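Side-chain contacts in protein toll (Drosophila melanogaster, PDB 4LXR), which acts as the receptor for cleaved, activated spaetzle, switching on the Toll pathway in antifungal defence and in the dorsal-ventral patterning of the embryo: residues Ser357-Ala360 with His361-Asn364; Thr333-Glu336 with His337-Asn340; Leu392-Arg396 with Asn397-Thr401. All coordinates share one frame; numbering follows the deposited sequence.

Along the leucine-rich repeat solenoid of the ectodomain, the chain meets interaction 2 first, in the loop between strands 319-321 and 343-345, then interaction 1, one repeat later, between strands 343-345 and 367-369. Interaction 3 follows where strand 391-393 ends and turns toward strand 401-402. Each joins directly consecutive residues, so the three stand in series and none encloses or crosses another. Interactions 1 and 2 touch: N364 ND2 probably hydrogen-bonds V339 O (2.8 Å), T362 packs on L335, and one sugar contacts both loops. Interaction 3, whose centre is about 20 Å from that of interaction 1, belongs to the turn that follows a repeat strand.

Interaction 1: Ser357-Ala360 with His361-Asn364; sequences SLFA and HTTN. With NAG (2-acetamido-2-deoxy-beta-D-glucopyranose), chain L.
In the loop that leads from leucine-rich repeat 9 into repeat 10, F359 and A360 of a type I beta turn meet H361 and T362, which bring the chain round to a glycosylated asparagine. The turn is closed by A360 N donating to S357 O over 3.1 Å. Beyond it, T362 sits at the centre of an inverse gamma turn, and its hydroxyl comes to the foot of the phenylalanine, OG1 being 3.6 Å from F359 CB. That approach follows from the first torsion of T362 (55°), which places OG1 between the backbone N and the carbonyl carbon. The F359 ring is approached obliquely by this oxygen, while L358 CD2 lies 3.8 Å above the plane of the ring on one face, offset toward the rim.

H361 swings outward, although its ring still brushes the turn, with ND1 3.7 Å from A360 CB. Water carries the polar part of the contact. One molecule donates to S357 O at 2.9 Å and reaches H361 ND1 through a weak bond; a second accepts from H361 N at 3.0 Å and lies close to L358 O. At the far end, N364 ND2 is covalently joined to C1 of the N-linked sugar (1.5 Å). The acetamide N-H of the same sugar points almost straight at T363, N2 to OG1 being 2.8 Å with an angle of 175°, and this second hold should limit how freely the sugar turns about its linkage.

The loop runs between strands 343-345 and 367-369. L358 and S357 rest on L330 and A332 of the preceding coil, F359 and T362 on I382 and L386 of the following one, so the contact is sandwiched between successive coils of the solenoid.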
loop_
_atom_site.group_PDB
_atom_site.type_symbol
_atom_site.label_atom_id
_atom_site.label_comp_id
_atom_site.label_asym_id
_atom_site.label_seq_id
_atom_site.Cartn_x
_atom_site.Cartn_y
_atom_site.Cartn_z
ATOM N N SER A 357 -20.490 27.605 -3.271
ATOM C CA SER A 357 -19.614 28.719 -3.619
ATOM C C SER A 357 -18.265 28.681 -2.874
ATOM O O SER A 357 -17.430 29.571 -3.032
ATOM C CB SER A 357 -20.336 30.052 -3.367
ATOM O OG SER A 357 -20.396 30.378 -1.978
ATOM N N LEU A 358 -18.042 27.643 -2.077
ATOM C CA LEU A 358 -16.857 27.613 -1.210
ATOM C C LEU A 358 -15.545 27.703 -2.001
ATOM O O LEU A 358 -14.604 28.394 -1.591
ATOM C CB LEU A 358 -16.872 26.365 -0.311
ATOM C CG LEU A 358 -15.646 26.151 0.593
ATOM C CD1 LEU A 358 -15.534 27.240 1.669
ATOM C CD2 LEU A 358 -15.666 24.765 1.230
ATOM N N PHE A 359 -15.503 27.026 -3.148
ATOM C CA PHE A 359 -14.300 26.967 -3.978
ATOM C C PHE A 359 -14.434 27.862 -5.198
ATOM O O PHE A 359 -13.828 27.597 -6.237
ATOM C CB PHE A 359 -14.008 25.519 -4.434
ATOM C CG PHE A 359 -13.820 24.550 -3.293
ATOM C CD1 PHE A 359 -12.864 24.795 -2.310
ATOM C CD2 PHE A 359 -14.602 23.409 -3.195
ATOM C CE1 PHE A 359 -12.691 23.909 -1.243
ATOM C CE2 PHE A 359 -14.453 22.516 -2.124
ATOM C CZ PHE A 359 -13.490 22.761 -1.148
ATOM N N ALA A 360 -15.225 28.919 -5.085
ATOM C CA ALA A 360 -15.440 29.793 -6.231
ATOM C C ALA A 360 -14.195 30.596 -6.614
ATOM O O ALA A 360 -14.012 30.927 -7.785
ATOM C CB ALA A 360 -16.633 30.721 -5.998
ATOM N N HIS A 361 -13.338 30.900 -5.639
ATOM C CA HIS A 361 -12.169 31.745 -5.902
ATOM C C HIS A 361 -10.832 31.009 -5.806
ATOM O O HIS A 361 -9.797 31.570 -6.149
ATOM C CB HIS A 361 -12.155 32.989 -4.986
ATOM C CG HIS A 361 -13.350 33.881 -5.153
ATOM N ND1 HIS A 361 -14.596 33.559 -4.656
ATOM C CD2 HIS A 361 -13.492 35.076 -5.772
ATOM C CE1 HIS A 361 -15.453 34.518 -4.961
ATOM N NE2 HIS A 361 -14.810 35.449 -5.641
ATOM N N THR A 362 -10.838 29.763 -5.341
ATOM C CA THR A 362 -9.577 29.038 -5.186
ATOM C C THR A 362 -9.215 28.378 -6.495
ATOM O O THR A 362 -9.109 27.153 -6.561
ATOM C CB THR A 362 -9.678 27.923 -4.150
ATOM O OG1 THR A 362 -10.767 27.064 -4.506
ATOM C CG2 THR A 362 -9.897 28.498 -2.754
ATOM N N THR A 363 -9.008 29.192 -7.529
ATOM C CA THR A 363 -8.882 28.684 -8.885
ATOM C C THR A 363 -7.534 28.026 -9.146
ATOM O O THR A 363 -7.348 27.394 -10.180
ATOM C CB THR A 363 -9.148 29.784 -9.941
ATOM O OG1 THR A 363 -8.214 30.849 -9.765
ATOM C CG2 THR A 363 -10.556 30.329 -9.798
ATOM N N ASN A 364 -6.607 28.166 -8.202
ATOM C CA ASN A 364 -5.283 27.559 -8.316
ATOM C C ASN A 364 -5.153 26.239 -7.551
ATOM O O ASN A 364 -4.079 25.641 -7.522
ATOM C CB ASN A 364 -4.205 28.534 -7.827
ATOM C CG ASN A 364 -3.775 29.507 -8.895
ATOM O OD1 ASN A 364 -3.354 29.099 -9.970
ATOM N ND2 ASN A 364 -3.892 30.807 -8.608
HETATM C C1 NAG L . -3.488 31.686 -9.693
HETATM C C2 NAG L . -4.859 32.289 -10.114
HETATM C C3 NAG L . -4.671 33.563 -10.940
HETATM C C4 NAG L . -3.782 34.547 -10.198
HETATM C C5 NAG L . -2.437 33.880 -9.940
HETATM C C6 NAG L . -1.467 34.767 -9.193
HETATM C C7 NAG L . -5.295 30.725 -11.981
HETATM C C8 NAG L . -6.288 29.774 -12.581
HETATM N N2 NAG L . -5.673 31.327 -10.843
HETATM O O3 NAG L . -5.943 34.147 -11.198
HETATM O O4 NAG L . -3.628 35.758 -10.935
HETATM O O5 NAG L . -2.648 32.723 -9.118
HETATM O O6 NAG L . -2.016 35.197 -7.953
HETATM O O7 NAG L . -4.200 30.928 -12.501
HETATM O O HOH W 1 -16.125 31.971 -2.187
HETATM O O HOH W 2 -13.177 30.263 -2.665
#

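Interaction 2: Thr333-Glu336 with His337-Asn340; sequences TLLE and HQVN. With NAG (2-acetamido-2-deoxy-beta-D-glucopyranose), chain L.
The side-chain amide of Q338, whose OE1 lies 3.1 Å from L335 CA, is gripped at NE2 by two backbone carbonyls, those of S314 and F311, which accept its hydrogen bonds. The side chain gets there by a bend at its second torsion (63°), which curls it back over the preceding turn. OE1 also stands 3.2 Å from L334 O; both are acceptors, so the pair is a close approach and not a bond. Across the tip of the glutamine the leucine side chain passes at about a right angle, L335 CD2 being 4.0 Å from OE1.

In the backbone, one type I turn, T333 to E336, overlaps a second, L335 to Q338, which is closed by Q338 N donating to L335 O (3.1 Å, 153°). Q338 is then the centre of an inverse gamma turn. On the outer side E336 extends fully from its backbone, bringing OE1 to 4.5 Å from H337 NE2, too far for contact; the H337 ring instead meets that of H313, their planes inclined at about 40°.

Beyond the turns N340 faces a sugar that is attached to N364 of the next coil. O6 of the sugar donates to N340 OD1 at 2.8 Å, and V339 CG2 lies 4.0 Å from C2 of the sugar. N340 ND2 donates to T315 O.

With the buried amide of Q338 and the side chain of N340 both bonded outside their own loop, the chemistry implies a loop that is probably held in part by the neighbouring coil and the glycan as well as by its own turns.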
loop_
_atom_site.group_PDB
_atom_site.type_symbol
_atom_site.label_atom_id
_atom_site.label_comp_id
_atom_site.label_asym_id
_atom_site.label_seq_id
_atom_site.Cartn_x
_atom_site.Cartn_y
_atom_site.Cartn_z
ATOM N N THR A 333 -17.858 31.840 2.794
ATOM C CA THR A 333 -16.864 32.884 2.493
ATOM C C THR A 333 -15.449 32.545 2.976
ATOM O O THR A 333 -14.518 33.315 2.754
ATOM C CB THR A 333 -17.265 34.272 3.074
ATOM O OG1 THR A 333 -17.337 34.197 4.505
ATOM C CG2 THR A 333 -18.615 34.759 2.505
ATOM N N LEU A 334 -15.292 31.397 3.629
ATOM C CA LEU A 334 -14.026 31.044 4.266
ATOM C C LEU A 334 -12.798 31.226 3.373
ATOM O O LEU A 334 -11.766 31.722 3.835
ATOM C CB LEU A 334 -14.052 29.608 4.790
ATOM C CG LEU A 334 -12.814 29.286 5.636
ATOM C CD1 LEU A 334 -12.761 30.183 6.869
ATOM C CD2 LEU A 334 -12.772 27.824 6.038
ATOM N N LEU A 335 -12.918 30.846 2.101
ATOM C CA LEU A 335 -11.774 30.832 1.191
ATOM C C LEU A 335 -11.915 31.838 0.060
ATOM O O LEU A 335 -11.264 31.720 -0.979
ATOM C CB LEU A 335 -11.570 29.434 0.609
ATOM C CG LEU A 335 -11.349 28.321 1.630
ATOM C CD1 LEU A 335 -11.354 26.984 0.947
ATOM C CD2 LEU A 335 -10.040 28.503 2.394
ATOM N N GLU A 336 -12.760 32.834 0.273
ATOM C CA GLU A 336 -13.078 33.830 -0.739
ATOM C C GLU A 336 -11.857 34.629 -1.222
ATOM O O GLU A 336 -11.812 35.087 -2.365
ATOM C CB GLU A 336 -14.148 34.773 -0.182
ATOM C CG GLU A 336 -14.714 35.762 -1.164
ATOM C CD GLU A 336 -15.579 36.806 -0.482
ATOM O OE1 GLU A 336 -15.950 36.586 0.695
ATOM O OE2 GLU A 336 -15.873 37.846 -1.116
ATOM N N HIS A 337 -10.861 34.799 -0.361
ATOM C CA HIS A 337 -9.677 35.561 -0.751
ATOM C C HIS A 337 -8.479 34.677 -1.126
ATOM O O HIS A 337 -7.453 35.172 -1.590
ATOM C CB HIS A 337 -9.297 36.570 0.346
ATOM C CG HIS A 337 -10.379 37.560 0.651
ATOM N ND1 HIS A 337 -10.601 38.681 -0.119
ATOM C CD2 HIS A 337 -11.314 37.587 1.632
ATOM C CE1 HIS A 337 -11.623 39.360 0.375
ATOM N NE2 HIS A 337 -12.074 38.719 1.436
ATOM N N GLN A 338 -8.617 33.368 -0.952
ATOM C CA GLN A 338 -7.490 32.466 -1.159
ATOM C C GLN A 338 -7.233 32.094 -2.633
ATOM O O GLN A 338 -7.255 30.928 -3.016
ATOM C CB GLN A 338 -7.615 31.228 -0.256
ATOM C CG GLN A 338 -7.151 31.483 1.194
ATOM C CD GLN A 338 -7.995 32.530 1.893
ATOM O OE1 GLN A 338 -9.207 32.369 2.015
ATOM N NE2 GLN A 338 -7.364 33.627 2.333
ATOM N N VAL A 339 -6.940 33.104 -3.440
ATOM C CA VAL A 339 -6.679 32.916 -4.865
ATOM C C VAL A 339 -5.428 32.060 -5.170
ATOM O O VAL A 339 -5.291 31.521 -6.266
ATOM C CB VAL A 339 -6.606 34.290 -5.591
ATOM C CG1 VAL A 339 -5.291 35.027 -5.263
ATOM C CG2 VAL A 339 -6.782 34.120 -7.080
ATOM N N ASN A 340 -4.529 31.920 -4.199
ATOM C CA ASN A 340 -3.281 31.185 -4.416
ATOM C C ASN A 340 -3.217 29.845 -3.699
ATOM O O ASN A 340 -2.154 29.228 -3.640
ATOM C CB ASN A 340 -2.075 32.029 -3.984
ATOM C CG ASN A 340 -1.859 33.233 -4.875
ATOM O OD1 ASN A 340 -1.694 33.099 -6.086
ATOM N ND2 ASN A 340 -1.873 34.425 -4.279
HETATM C C1 NAG L . -3.488 31.686 -9.693
HETATM C C2 NAG L . -4.859 32.289 -10.114
HETATM C C3 NAG L . -4.671 33.563 -10.940
HETATM C C4 NAG L . -3.782 34.547 -10.198
HETATM C C5 NAG L . -2.437 33.880 -9.940
HETATM C C6 NAG L . -1.467 34.767 -9.193
HETATM C C7 NAG L . -5.295 30.725 -11.981
HETATM C C8 NAG L . -6.288 29.774 -12.581
HETATM N N2 NAG L . -5.673 31.327 -10.843
HETATM O O3 NAG L . -5.943 34.147 -11.198
HETATM O O4 NAG L . -3.628 35.758 -10.935
HETATM O O5 NAG L . -2.648 32.723 -9.118
HETATM O O6 NAG L . -2.016 35.197 -7.953
HETATM O O7 NAG L . -4.200 30.928 -12.501
#

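Interaction 3: Leu392-Arg396 with Asn397-Thr401; sequences LVMSR and NRLRT
From its CB, N397 turns back toward the chain that precedes it. CB itself lies 3.8 Å from M394 O, and a first torsion of -84°, with CG anti to the carbonyl carbon, turns the amide toward that chain; CG lies beside the R396 carbonyl, 3.9 Å from R396 O. At the tip, ND2 donates weakly to M394 O (3.1 Å, 145°) and, at a still more bent angle of 125°, weakly to S395 O, 3.3 Å away. L370 O of the preceding repeat also accepts from ND2, and OD1 receives L375 N, so the buried amide is gripped at both ends.

This is the conserved asparagine of the LxxLxLxxNxL consensus of leucine-rich repeats, in which M394 and L399 fill two of the leucine positions of repeat 11. The next repeat plays the same part for this one: N421 ND2 bonds to M394 O and N421 OD1 to L399 N. Putting an alanine at N397 would probably leave L375 N without this acceptor and L370 O without this donor, and M394 O with N421 as its remaining donor, so that the bend after strand 391-393 would be less firmly set.

M394 and L399 meet deeper in the coil, their side chains crossing at about a right angle. The methionine bends at its last torsion, which brings CE to 3.8 Å from L399 CD1; the same leucine methyl is 4.1 Å from M394 CB.

On the outside, R398 curls over the bend and NH1 donates to N397 O at 3.1 Å, while the guanidinium of R396 lies with one face over S395 CB, which is 3.9 Å above its plane near the rim. Both arginines also form salt bridges, R398 NH2 with D422 and R396 NE with D372.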
loop_
_atom_site.group_PDB
_atom_site.type_symbol
_atom_site.label_atom_id
_atom_site.label_comp_id
_atom_site.label_asym_id
_atom_site.label_seq_id
_atom_site.Cartn_x
_atom_site.Cartn_y
_atom_site.Cartn_z
ATOM N N LEU A 392 -8.211 14.703 -6.496
ATOM C CA LEU A 392 -9.383 14.851 -5.647
ATOM C C LEU A 392 -9.575 13.551 -4.867
ATOM O O LEU A 392 -9.729 12.467 -5.461
ATOM C CB LEU A 392 -10.632 15.149 -6.496
ATOM C CG LEU A 392 -11.964 15.284 -5.757
ATOM C CD1 LEU A 392 -11.883 16.407 -4.686
ATOM C CD2 LEU A 392 -13.146 15.537 -6.729
ATOM N N VAL A 393 -9.547 13.649 -3.541
ATOM C CA VAL A 393 -9.701 12.465 -2.691
ATOM C C VAL A 393 -10.966 12.608 -1.858
ATOM O O VAL A 393 -11.085 13.541 -1.058
ATOM C CB VAL A 393 -8.473 12.234 -1.770
ATOM C CG1 VAL A 393 -8.608 10.923 -0.991
ATOM C CG2 VAL A 393 -7.197 12.222 -2.579
ATOM N N MET A 394 -11.926 11.705 -2.081
ATOM C CA MET A 394 -13.198 11.745 -1.374
ATOM C C MET A 394 -13.555 10.367 -0.857
ATOM O O MET A 394 -14.743 10.013 -0.732
ATOM C CB MET A 394 -14.315 12.289 -2.266
ATOM C CG MET A 394 -14.025 13.689 -2.800
ATOM S SD MET A 394 -15.455 14.420 -3.590
ATOM C CE MET A 394 -16.620 14.544 -2.247
ATOM N N SER A 395 -12.511 9.600 -0.553
ATOM C CA SER A 395 -12.656 8.252 -0.007
ATOM C C SER A 395 -13.400 8.242 1.309
ATOM O O SER A 395 -13.265 9.170 2.109
ATOM C CB SER A 395 -11.272 7.647 0.220
ATOM O OG SER A 395 -10.463 7.897 -0.904
ATOM N N ARG A 396 -14.160 7.174 1.534
ATOM C CA ARG A 396 -14.844 6.945 2.798
ATOM C C ARG A 396 -15.705 8.149 3.188
ATOM O O ARG A 396 -15.539 8.735 4.263
ATOM C CB ARG A 396 -13.842 6.572 3.905
ATOM C CG ARG A 396 -13.161 5.201 3.691
ATOM C CD ARG A 396 -12.032 4.923 4.691
ATOM N NE ARG A 396 -11.042 5.994 4.654
ATOM C CZ ARG A 396 -10.011 6.038 3.817
ATOM N NH1 ARG A 396 -9.784 5.052 2.964
ATOM N NH2 ARG A 396 -9.202 7.074 3.838
ATOM N N ASN A 397 -16.597 8.525 2.274
ATOM C CA ASN A 397 -17.709 9.419 2.574
ATOM C C ASN A 397 -19.005 8.604 2.461
ATOM O O ASN A 397 -18.966 7.393 2.599
ATOM C CB ASN A 397 -17.693 10.639 1.650
ATOM C CG ASN A 397 -16.762 11.741 2.149
ATOM O OD1 ASN A 397 -17.213 12.690 2.791
ATOM N ND2 ASN A 397 -15.462 11.621 1.861
ATOM N N ARG A 398 -20.141 9.257 2.235
ATOM C CA ARG A 398 -21.410 8.562 2.005
ATOM C C ARG A 398 -21.965 8.999 0.654
ATOM O O ARG A 398 -23.171 9.210 0.506
ATOM C CB ARG A 398 -22.440 8.900 3.086
ATOM C CG ARG A 398 -21.958 8.754 4.540
ATOM C CD ARG A 398 -21.346 7.397 4.838
ATOM N NE ARG A 398 -22.274 6.307 4.563
ATOM C CZ ARG A 398 -21.968 5.201 3.892
ATOM N NH1 ARG A 398 -20.744 5.019 3.405
ATOM N NH2 ARG A 398 -22.898 4.273 3.700
ATOM N N LEU A 399 -21.084 9.149 -0.332
ATOM C CA LEU A 399 -21.484 9.704 -1.626
ATOM C C LEU A 399 -22.471 8.793 -2.307
ATOM O O LEU A 399 -22.246 7.595 -2.401
ATOM C CB LEU A 399 -20.273 9.916 -2.534
ATOM C CG LEU A 399 -19.306 11.014 -2.104
ATOM C CD1 LEU A 399 -18.162 11.134 -3.122
ATOM C CD2 LEU A 399 -20.098 12.302 -2.019
ATOM N N ARG A 400 -23.571 9.367 -2.770
ATOM C CA ARG A 400 -24.612 8.591 -3.419
ATOM C C ARG A 400 -24.935 9.176 -4.801
ATOM O O ARG A 400 -25.216 8.437 -5.746
ATOM C CB ARG A 400 -25.852 8.499 -2.516
ATOM C CG ARG A 400 -27.183 8.473 -3.243
ATOM C CD ARG A 400 -28.024 7.265 -2.851
ATOM N NE ARG A 400 -29.237 7.154 -3.665
ATOM C CZ ARG A 400 -29.265 6.637 -4.892
ATOM N NH1 ARG A 400 -28.145 6.184 -5.451
ATOM N NH2 ARG A 400 -30.408 6.577 -5.565
ATOM N N THR A 401 -24.885 10.496 -4.934
ATOM C CA THR A 401 -25.122 11.097 -6.239
ATOM C C THR A 401 -23.985 11.982 -6.710
ATOM O O THR A 401 -23.312 12.644 -5.918
ATOM C CB THR A 401 -26.415 11.936 -6.285
ATOM O OG1 THR A 401 -26.198 13.173 -5.591
ATOM C CG2 THR A 401 -27.570 11.177 -5.672
#